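Local atomic coordinates of ribokinase (Arabidopsis thaliana, PDB entry 6ILS), a protein that catalyses the magnesium-dependent transfer of a phosphoryl group from ATP to O-5 of D-ribose, giving D-ribose 5-phosphate and ADP. Residues 88-93 against 118-123; 164-169 against 173-178; 188-193 against 205-210. One frame throughout, in Å; residues are numbered along the deposited sequence.

Contact 1: 88-93 against 118-123; sequences RSVNNE and MKAWPE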
loop_
_atom_site.group_PDB
_atom_site.type_symbol
_atom_site.label_atom_id
_atom_site.label_comp_id
_atom_site.label_asym_id
_atom_site.label_seq_id
_atom_site.Cartn_x
_atom_site.Cartn_y
_atom_site.Cartn_z
ATOM N N ARG B 88 14.292 11.069 9.672
ATOM C CA ARG B 88 13.396 12.214 9.731
ATOM C C ARG B 88 12.144 11.928 8.928
ATOM O O ARG B 88 12.211 11.290 7.878
ATOM C CB ARG B 88 14.075 13.476 9.198
ATOM C CG ARG B 88 15.197 13.994 10.062
ATOM C CD ARG B 88 15.617 15.390 9.622
ATOM N NE ARG B 88 16.782 15.865 10.369
ATOM C CZ ARG B 88 17.292 17.089 10.266
ATOM N NH1 ARG B 88 16.736 17.975 9.448
ATOM N NH2 ARG B 88 18.356 17.429 10.986
ATOM N N SER B 89 11.003 12.406 9.423
ATOM C CA SER B 89 9.732 12.241 8.721
ATOM C C SER B 89 9.173 13.603 8.294
ATOM O O SER B 89 9.338 14.592 9.009
ATOM C CB SER B 89 8.724 11.505 9.603
ATOM O OG SER B 89 9.253 10.268 10.066
ATOM N N VAL B 90 8.535 13.654 7.127
ATOM C CA VAL B 90 7.970 14.899 6.596
ATOM C C VAL B 90 6.474 14.710 6.333
ATOM O O VAL B 90 6.020 13.591 6.109
ATOM C CB VAL B 90 8.670 15.347 5.286
ATOM C CG1 VAL B 90 10.146 15.666 5.533
ATOM C CG2 VAL B 90 8.514 14.281 4.195
ATOM N N ASN B 91 5.698 15.789 6.342
ATOM C CA ASN B 91 4.263 15.623 6.122
ATOM C C ASN B 91 3.828 16.009 4.718
ATOM O O ASN B 91 2.637 15.982 4.405
ATOM C CB ASN B 91 3.459 16.415 7.159
ATOM C CG ASN B 91 3.788 17.900 7.164
ATOM O OD1 ASN B 91 4.149 18.480 6.139
ATOM N ND2 ASN B 91 3.653 18.526 8.330
ATOM N N ASN B 92 4.791 16.354 3.867
ATOM C CA ASN B 92 4.478 16.768 2.505
ATOM C C ASN B 92 4.957 15.784 1.431
ATOM O O ASN B 92 4.839 16.057 0.240
ATOM C CB ASN B 92 5.069 18.149 2.234
ATOM C CG ASN B 92 6.582 18.147 2.261
ATOM O OD1 ASN B 92 7.202 17.248 2.839
ATOM N ND2 ASN B 92 7.188 19.158 1.643
ATOM N N GLU B 93 5.513 14.649 1.856
ATOM C CA GLU B 93 5.848 13.567 0.930
ATOM C C GLU B 93 5.414 12.246 1.543
ATOM O O GLU B 93 5.489 12.085 2.758
ATOM C CB GLU B 93 7.353 13.540 0.623
ATOM C CG GLU B 93 7.882 14.790 -0.063
ATOM C CD GLU B 93 7.439 14.906 -1.509
ATOM O OE1 GLU B 93 6.935 13.907 -2.063
ATOM O OE2 GLU B 93 7.612 15.994 -2.102
ATOM N N MET B 118 13.243 10.065 -2.303
ATOM C CA MET B 118 13.807 10.870 -3.384
ATOM C C MET B 118 13.598 12.369 -3.178
ATOM O O MET B 118 14.353 13.183 -3.713
ATOM C CB MET B 118 13.204 10.456 -4.726
ATOM C CG MET B 118 13.653 9.100 -5.236
ATOM S SD MET B 118 15.429 8.979 -5.467
ATOM C CE MET B 118 15.695 10.024 -6.900
ATOM N N LYS B 119 12.593 12.741 -2.389
ATOM C CA LYS B 119 12.145 14.130 -2.392
ATOM C C LYS B 119 12.219 14.875 -1.065
ATOM O O LYS B 119 12.003 16.086 -1.033
ATOM C CB LYS B 119 10.713 14.178 -2.935
ATOM C CG LYS B 119 10.657 13.865 -4.430
ATOM C CD LYS B 119 9.230 13.720 -4.931
ATOM C CE LYS B 119 9.198 13.554 -6.444
ATOM N NZ LYS B 119 7.806 13.346 -6.932
ATOM N N ALA B 120 12.560 14.192 0.022
ATOM C CA ALA B 120 12.522 14.833 1.334
ATOM C C ALA B 120 13.884 15.126 1.932
ATOM O O ALA B 120 13.991 15.374 3.130
ATOM C CB ALA B 120 11.724 13.980 2.299
ATOM N N TRP B 121 14.927 15.067 1.114
ATOM C CA TRP B 121 16.269 15.359 1.583
ATOM C C TRP B 121 16.579 16.842 1.401
ATOM O O TRP B 121 16.096 17.455 0.461
ATOM C CB TRP B 121 17.298 14.519 0.823
ATOM C CG TRP B 121 17.189 13.031 1.056
ATOM C CD1 TRP B 121 16.492 12.122 0.302
ATOM C CD2 TRP B 121 17.801 12.290 2.112
ATOM N NE1 TRP B 121 16.633 10.854 0.839
ATOM C CE2 TRP B 121 17.440 10.932 1.943
ATOM C CE3 TRP B 121 18.633 12.635 3.181
ATOM C CZ2 TRP B 121 17.890 9.931 2.799
ATOM C CZ3 TRP B 121 19.066 11.638 4.038
ATOM C CH2 TRP B 121 18.690 10.295 3.838
ATOM N N PRO B 122 17.409 17.412 2.281
ATOM C CA PRO B 122 17.782 18.810 2.040
ATOM C C PRO B 122 18.676 18.929 0.813
ATOM O O PRO B 122 19.333 17.954 0.431
ATOM C CB PRO B 122 18.535 19.194 3.309
ATOM C CG PRO B 122 19.189 17.913 3.728
ATOM C CD PRO B 122 18.213 16.805 3.354
ATOM N N GLU B 123 18.685 20.100 0.189
ATOM C CA GLU B 123 19.561 20.351 -0.942
ATOM C C GLU B 123 21.017 20.143 -0.519
ATOM O O GLU B 123 21.812 19.550 -1.247
ATOM C CB GLU B 123 19.342 21.767 -1.479
ATOM C CG GLU B 123 20.457 22.268 -2.390
ATOM C CD GLU B 123 20.117 23.583 -3.080
ATOM O OE1 GLU B 123 18.930 23.977 -3.068
ATOM O OE2 GLU B 123 21.042 24.226 -3.624
HETATM O O HOH W 1 9.562 17.973 -0.745
HETATM O O HOH W 2 6.196 12.128 -4.344
#

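Contact 2: 164-169 against 173-178; sequences VILDVG and TPIPNE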
loop_
_atom_site.group_PDB
_atom_site.type_symbol
_atom_site.label_atom_id
_atom_site.label_comp_id
_atom_site.label_asym_id
_atom_site.label_seq_id
_atom_site.Cartn_x
_atom_site.Cartn_y
_atom_site.Cartn_z
ATOM N N VAL B 164 33.524 3.163 2.590
ATOM C CA VAL B 164 32.200 3.417 2.044
ATOM C C VAL B 164 31.870 2.400 0.982
ATOM O O VAL B 164 32.628 2.230 0.016
ATOM C CB VAL B 164 32.099 4.829 1.426
ATOM C CG1 VAL B 164 30.704 5.068 0.863
ATOM C CG2 VAL B 164 32.449 5.873 2.460
ATOM N N ILE B 165 30.740 1.723 1.155
ATOM C CA ILE B 165 30.262 0.740 0.195
ATOM C C ILE B 165 29.033 1.256 -0.526
ATOM O O ILE B 165 28.063 1.686 0.108
ATOM C CB ILE B 165 29.915 -0.623 0.899
ATOM C CG1 ILE B 165 31.138 -1.146 1.656
ATOM C CG2 ILE B 165 29.387 -1.620 -0.125
ATOM C CD1 ILE B 165 30.899 -2.459 2.407
ATOM N N LEU B 166 29.072 1.216 -1.850
ATOM C CA LEU B 166 27.937 1.585 -2.656
ATOM C C LEU B 166 27.362 0.357 -3.340
ATOM O O LEU B 166 27.989 -0.256 -4.213
ATOM C CB LEU B 166 28.322 2.655 -3.697
ATOM C CG LEU B 166 27.242 2.981 -4.722
ATOM C CD1 LEU B 166 26.026 3.685 -4.083
ATOM C CD2 LEU B 166 27.827 3.858 -5.858
ATOM N N ASP B 167 26.160 -0.006 -2.911
ATOM C CA ASP B 167 25.388 -1.060 -3.539
ATOM C C ASP B 167 24.772 -0.425 -4.762
ATOM O O ASP B 167 24.256 0.696 -4.684
ATOM C CB ASP B 167 24.345 -1.611 -2.546
ATOM C CG ASP B 167 23.316 -2.522 -3.191
ATOM O OD1 ASP B 167 23.557 -3.056 -4.287
ATOM O OD2 ASP B 167 22.231 -2.699 -2.582
ATOM N N VAL B 168 24.852 -1.107 -5.896
ATOM C CA VAL B 168 24.432 -0.504 -7.156
ATOM C C VAL B 168 22.941 -0.709 -7.332
ATOM O O VAL B 168 22.311 -0.108 -8.201
ATOM C CB VAL B 168 25.245 -1.081 -8.350
ATOM C CG1 VAL B 168 24.830 -0.441 -9.661
ATOM C CG2 VAL B 168 26.699 -0.811 -8.123
ATOM N N GLY B 169 22.353 -1.527 -6.461
ATOM C CA GLY B 169 20.924 -1.770 -6.512
ATOM C C GLY B 169 20.118 -0.488 -6.382
ATOM O O GLY B 169 20.472 0.408 -5.607
ATOM N N THR B 173 20.058 4.185 -13.674
ATOM C CA THR B 173 20.770 5.289 -14.311
ATOM C C THR B 173 22.282 5.138 -14.158
ATOM O O THR B 173 22.750 4.462 -13.234
ATOM C CB THR B 173 20.338 6.639 -13.720
ATOM O OG1 THR B 173 20.662 6.674 -12.325
ATOM C CG2 THR B 173 18.845 6.846 -13.907
ATOM N N PRO B 174 23.059 5.762 -15.068
ATOM C CA PRO B 174 24.518 5.706 -14.909
ATOM C C PRO B 174 24.943 6.274 -13.564
ATOM O O PRO B 174 24.277 7.154 -13.028
ATOM C CB PRO B 174 25.034 6.574 -16.063
ATOM C CG PRO B 174 23.948 6.519 -17.086
ATOM C CD PRO B 174 22.663 6.455 -16.308
ATOM N N ILE B 175 26.026 5.754 -13.009
ATOM C CA ILE B 175 26.547 6.270 -11.754
ATOM C C ILE B 175 27.484 7.443 -12.022
ATOM O O ILE B 175 28.418 7.324 -12.809
ATOM C CB ILE B 175 27.313 5.195 -10.960
ATOM C CG1 ILE B 175 26.480 3.914 -10.828
ATOM C CG2 ILE B 175 27.740 5.748 -9.605
ATOM C CD1 ILE B 175 27.251 2.753 -10.212
ATOM N N PRO B 176 27.241 8.580 -11.363
ATOM C CA PRO B 176 28.118 9.744 -11.520
ATOM C C PRO B 176 29.540 9.427 -11.088
ATOM O O PRO B 176 29.733 8.814 -10.041
ATOM C CB PRO B 176 27.499 10.781 -10.581
ATOM C CG PRO B 176 26.086 10.337 -10.388
ATOM C CD PRO B 176 26.119 8.849 -10.445
ATOM N N ASN B 177 30.527 9.846 -11.872
ATOM C CA ASN B 177 31.917 9.524 -11.561
ATOM C C ASN B 177 32.370 10.173 -10.288
ATOM O O ASN B 177 33.278 9.691 -9.617
ATOM C CB ASN B 177 32.830 9.950 -12.712
ATOM C CG ASN B 177 32.668 9.067 -13.909
ATOM O OD1 ASN B 177 32.789 7.848 -13.801
ATOM N ND2 ASN B 177 32.349 9.659 -15.050
ATOM N N GLU B 178 31.732 11.288 -9.967
ATOM C CA GLU B 178 31.989 11.979 -8.731
ATOM C C GLU B 178 31.658 11.038 -7.571
ATOM O O GLU B 178 32.312 11.055 -6.531
ATOM C CB GLU B 178 31.153 13.254 -8.673
ATOM C CG GLU B 178 31.470 14.140 -7.517
ATOM C CD GLU B 178 30.630 15.387 -7.541
ATOM O OE1 GLU B 178 29.692 15.448 -8.371
ATOM O OE2 GLU B 178 30.901 16.301 -6.732
#

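Contact 3: 188-193 against 205-210; sequences PNETEL and EQISQA. With ATP (adenosine-5'-triphosphate), chain E.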
loop_
_atom_site.group_PDB
_atom_site.type_symbol
_atom_site.label_atom_id
_atom_site.label_comp_id
_atom_site.label_asym_id
_atom_site.label_seq_id
_atom_site.Cartn_x
_atom_site.Cartn_y
_atom_site.Cartn_z
ATOM N N PRO B 188 28.007 -4.382 -7.275
ATOM C CA PRO B 188 26.992 -4.682 -8.277
ATOM C C PRO B 188 26.713 -6.166 -8.389
ATOM O O PRO B 188 27.588 -6.969 -8.060
ATOM C CB PRO B 188 27.643 -4.203 -9.569
ATOM C CG PRO B 188 29.082 -4.589 -9.362
ATOM C CD PRO B 188 29.359 -4.389 -7.867
ATOM N N ASN B 189 25.536 -6.522 -8.879
ATOM C CA ASN B 189 25.342 -7.870 -9.376
ATOM C C ASN B 189 25.809 -7.922 -10.831
ATOM O O ASN B 189 26.362 -6.945 -11.343
ATOM C CB ASN B 189 23.881 -8.339 -9.238
ATOM C CG ASN B 189 22.893 -7.505 -10.040
ATOM O OD1 ASN B 189 23.252 -6.799 -10.982
ATOM N ND2 ASN B 189 21.625 -7.599 -9.664
ATOM N N GLU B 190 25.603 -9.066 -11.475
ATOM C CA GLU B 190 26.030 -9.272 -12.861
ATOM C C GLU B 190 25.393 -8.276 -13.821
ATOM O O GLU B 190 26.066 -7.696 -14.674
ATOM C CB GLU B 190 25.687 -10.693 -13.315
ATOM C CG GLU B 190 26.427 -11.770 -12.549
ATOM C CD GLU B 190 26.052 -13.175 -12.987
ATOM O OE1 GLU B 190 26.440 -13.581 -14.107
ATOM O OE2 GLU B 190 25.364 -13.869 -12.207
ATOM N N THR B 191 24.090 -8.092 -13.686
ATOM C CA THR B 191 23.354 -7.212 -14.589
ATOM C C THR B 191 23.724 -5.741 -14.369
ATOM O O THR B 191 23.896 -4.985 -15.325
ATOM C CB THR B 191 21.860 -7.413 -14.416
ATOM O OG1 THR B 191 21.558 -8.797 -14.630
ATOM C CG2 THR B 191 21.075 -6.559 -15.411
ATOM N N GLU B 192 23.874 -5.343 -13.110
ATOM C CA GLU B 192 24.272 -3.978 -12.790
ATOM C C GLU B 192 25.685 -3.694 -13.260
ATOM O O GLU B 192 25.986 -2.589 -13.710
ATOM C CB GLU B 192 24.151 -3.723 -11.285
ATOM C CG GLU B 192 22.703 -3.752 -10.831
ATOM C CD GLU B 192 22.524 -3.996 -9.342
ATOM O OE1 GLU B 192 23.526 -4.213 -8.619
ATOM O OE2 GLU B 192 21.354 -3.962 -8.907
ATOM N N LEU B 193 26.556 -4.695 -13.162
ATOM C CA LEU B 193 27.937 -4.520 -13.587
ATOM C C LEU B 193 28.007 -4.354 -15.102
ATOM O O LEU B 193 28.783 -3.552 -15.603
ATOM C CB LEU B 193 28.794 -5.708 -13.150
ATOM C CG LEU B 193 30.259 -5.726 -13.594
ATOM C CD1 LEU B 193 31.058 -4.581 -13.001
ATOM C CD2 LEU B 193 30.871 -7.084 -13.206
ATOM N N GLU B 205 35.710 -14.501 -17.078
ATOM C CA GLU B 205 36.655 -13.661 -17.802
ATOM C C GLU B 205 36.022 -12.308 -18.123
ATOM O O GLU B 205 36.623 -11.269 -17.887
ATOM C CB GLU B 205 37.120 -14.336 -19.091
ATOM C CG GLU B 205 38.036 -13.466 -19.934
ATOM C CD GLU B 205 39.384 -13.209 -19.273
ATOM O OE1 GLU B 205 39.768 -13.982 -18.360
ATOM O OE2 GLU B 205 40.058 -12.232 -19.670
ATOM N N GLN B 206 34.810 -12.337 -18.671
ATOM C CA GLN B 206 34.069 -11.110 -18.976
ATOM C C GLN B 206 33.842 -10.257 -17.726
ATOM O O GLN B 206 34.028 -9.039 -17.743
ATOM C CB GLN B 206 32.726 -11.451 -19.632
ATOM C CG GLN B 206 32.866 -11.897 -21.085
ATOM C CD GLN B 206 31.548 -12.291 -21.726
ATOM O OE1 GLN B 206 30.562 -12.575 -21.046
ATOM N NE2 GLN B 206 31.532 -12.318 -23.057
ATOM N N ILE B 207 33.455 -10.909 -16.638
ATOM C CA ILE B 207 33.236 -10.193 -15.377
ATOM C C ILE B 207 34.526 -9.526 -14.921
ATOM O O ILE B 207 34.527 -8.371 -14.542
ATOM C CB ILE B 207 32.697 -11.140 -14.289
ATOM C CG1 ILE B 207 31.268 -11.570 -14.645
ATOM C CG2 ILE B 207 32.767 -10.493 -12.919
ATOM C CD1 ILE B 207 30.732 -12.734 -13.813
ATOM N N SER B 208 35.639 -10.248 -14.990
ATOM C CA SER B 208 36.927 -9.691 -14.585
ATOM C C SER B 208 37.316 -8.474 -15.413
ATOM O O SER B 208 37.913 -7.524 -14.901
ATOM C CB SER B 208 38.022 -10.763 -14.692
ATOM O OG SER B 208 37.646 -11.905 -13.939
ATOM N N GLN B 209 36.977 -8.507 -16.695
ATOM C CA GLN B 209 37.275 -7.382 -17.566
ATOM C C GLN B 209 36.283 -6.237 -17.345
ATOM O O GLN B 209 36.638 -5.062 -17.481
ATOM C CB GLN B 209 37.279 -7.831 -19.029
ATOM C CG GLN B 209 38.495 -8.690 -19.368
ATOM C CD GLN B 209 39.764 -8.186 -18.692
ATOM O OE1 GLN B 209 40.296 -7.131 -19.040
ATOM N NE2 GLN B 209 40.246 -8.938 -17.704
ATOM N N ALA B 210 35.043 -6.571 -16.998
ATOM C CA ALA B 210 34.096 -5.522 -16.635
ATOM C C ALA B 210 34.590 -4.825 -15.365
ATOM O O ALA B 210 34.501 -3.598 -15.251
ATOM C CB ALA B 210 32.695 -6.093 -16.450
HETATM P PG ATP E . 21.126 -8.788 -5.993
HETATM O O1G ATP E . 21.928 -7.573 -5.699
HETATM O O2G ATP E . 19.926 -8.878 -5.063
HETATM O O3G ATP E . 20.590 -8.760 -7.392
HETATM P PB ATP E . 22.111 -11.317 -6.727
HETATM O O1B ATP E . 23.144 -12.242 -6.250
HETATM O O2B ATP E . 22.439 -10.989 -8.111
HETATM O O3B ATP E . 22.123 -10.030 -5.808
HETATM P PA ATP E . 19.978 -13.194 -6.109
HETATM O O1A ATP E . 20.090 -14.332 -7.118
HETATM O O2A ATP E . 18.531 -12.955 -5.765
HETATM O O3A ATP E . 20.594 -11.872 -6.726
HETATM O "O5'" ATP E . 20.736 -13.598 -4.800
HETATM C "C5'" ATP E . 20.880 -12.669 -3.743
HETATM C "C4'" ATP E . 21.884 -13.299 -2.688
HETATM O "O4'" ATP E . 21.351 -14.678 -2.243
HETATM C "C3'" ATP E . 22.997 -13.510 -3.250
HETATM O "O3'" ATP E . 24.073 -13.256 -2.329
HETATM C "C2'" ATP E . 23.031 -15.115 -3.665
HETATM O "O2'" ATP E . 24.431 -15.500 -3.776
HETATM C "C1'" ATP E . 22.376 -15.719 -2.761
HETATM N N9 ATP E . 21.557 -16.795 -3.349
HETATM C C8 ATP E . 20.711 -16.983 -4.405
HETATM N N7 ATP E . 20.284 -18.275 -4.366
HETATM C C5 ATP E . 20.860 -18.881 -3.277
HETATM C C6 ATP E . 20.765 -20.178 -2.778
HETATM N N6 ATP E . 20.000 -21.273 -3.307
HETATM N N1 ATP E . 21.449 -20.513 -1.686
HETATM C C2 ATP E . 22.236 -19.581 -1.041
HETATM N N3 ATP E . 22.334 -18.313 -1.514
HETATM C C4 ATP E . 21.642 -17.969 -2.644
#

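Contact 1: 88-93 against 118-123
Val-90 and Ala-120 supply the apolar half of this contact. Both methyls of the valine face the single methyl of the alanine, CG2 at 3.7 Å from Ala-120 CB and CG1 at 4.0 Å, which makes a small fork closed over one carbon. The second half is a carboxylate laid against aliphatic chain: Glu-93 CD stands 3.6 Å from Lys-119 CB, and Glu-93 OE1 comes to 3.7 Å from Lys-119 CD. A bend at chi2 (-72°) folds the glutamate back, and the two side chains cross at about a right angle, the lysine running on extended.

In the fold, 88-93 is the end of strand 87-90, an edge strand, within this chain, of the nine-stranded sheet of this PfkB-family kinase, with the loop that leaves it. Ala-120 is the first residue past helix 116-119, and its methyl also touches Arg-61 of the adjoining strand 56-63.

Polar contact across the segments passes through water. One water donates to Glu-93 OE2 and, at 3.1 Å, to the backbone O of Lys-119; another donates to Glu-93 OE1 and accepts from Lys-119 NZ at 3.3 Å. Direct pairing of the charges is absent, since Glu-93 OE1 and Lys-119 NZ are 5.0 Å apart, although their opposite signs probably favour the bridge. Lys-119 NZ also makes a weak hydrogen bond to the backbone O of Lys-32 of the second subunit.

Contact 2: 164-169 against 173-178
Ile-175 reaches the strand 164-169 with two separate branches, each meeting a different residue. Its CG1 lies opposite the carbonyl carbon (chi1 -51°), and the chain runs on extended, which carries CD1 forward to Val-168: CD1 is 4.0 Å from Val-168 CG1 and 4.2 Å from Val-168 CG2. The other branch, CG2, meets Leu-166 CD2 at 4.2 Å. Leucine and isoleucine slide past each other in opposite directions, whereas the valine and isoleucine cross at about a right angle.

The valine presents both methyls because CG1 is trans to the backbone N (chi1 -179°), leaving CG2 beside that nitrogen. All three touching residues are buried, and Leu-166 also packs on Leu-141 and Leu-186 of the flanking strands.

Topologically, the contact belongs to a beta-alpha-beta unit, strand 164-170, helix 177-180 and strand 185-187; Ile-175 sits just ahead of Pro-176, the N-cap of that helix. Asp-167 forms an Asx turn, OD1 accepting from Gly-169 N at 2.9 Å; the N-H comes from above the carboxylate plane, 68° out of it. The same OD1 has a salt bridge to Lys-225.

No hydrogen bond crosses between the segments; what holds these two together is apolar packing of methyl on methyl, the charged group of Asp-167 being engaged apart from it.

Contact 3: 188-193 against 205-210
Leu-193 lays its isobutyl end over the methyl of Ala-210, with CG 3.8 Å from Ala-210 CB and both of its methyls close by. Its chi1 of 176° sets CG trans to the backbone N, pointing the isobutyl group at the second helix; CD2 also reaches Ile-207 CG2 at 3.9 Å, the two side chains crossing at about a right angle. Further along, Glu-190 approaches Ile-207 loosely, OE1 lying 4.4 Å from CD1.

The packing joins the first turn of helix 190-197 to helix 204-216, with closest CA approaches at Glu-190/Ile-207 and Leu-193/Ala-210. Ile-207 touches Phe-234 of strand 231-235 as well, which ties the second helix to the sheet of this PfkB-type kinase.

At the start of the first helix, Asn-189 and Glu-192 form a capping box. Glu-192 N donates to Asn-189 OD1 at 2.7 Å, almost straight on to the carbonyl (C=O...N 176°), and Asn-189 N donates to Glu-192 OE1 at 3.1 Å, from above the carboxylate plane. With OD1 thus held on the helix, the amide's other end points to the nucleotide: Asn-189 ND2 donates to ATP O3G at 2.8 Å, with an N-H...O angle of 161°. Replacing Asn-189 with alanine removes the amide, which is likely to leave Glu-192 N without its capping acceptor and O3G without this donor. One residue on, the backbone O of Glu-190 accepts a hydrogen bond from Thr-201 OG1.

Overall arrangement
Contacts 2 and 3 are direct neighbours, their centres 14 Å apart: Val-168 CG2 packs on Pro-188 CB at 3.8 Å, and Gly-169 CA lies 3.3 Å from Glu-192 OE2. The end of strand 164-170 therefore backs the capping box of contact 3. The nucleotide site lies beside both, since Asn-189 hydrogen-bonds the ATP itself while the side chain of Val-168 is about 8 Å from ATP and about 12 Å from the bound ribose. Contact 1 is remote from contact 3, 34 Å between centres, across the chain's centre. It shares the nine-stranded sheet with contact 2, about 8 Å away between nearest atoms, and its Glu-93 side chain is about 12 Å from that of Asn-12 in the ribose pocket.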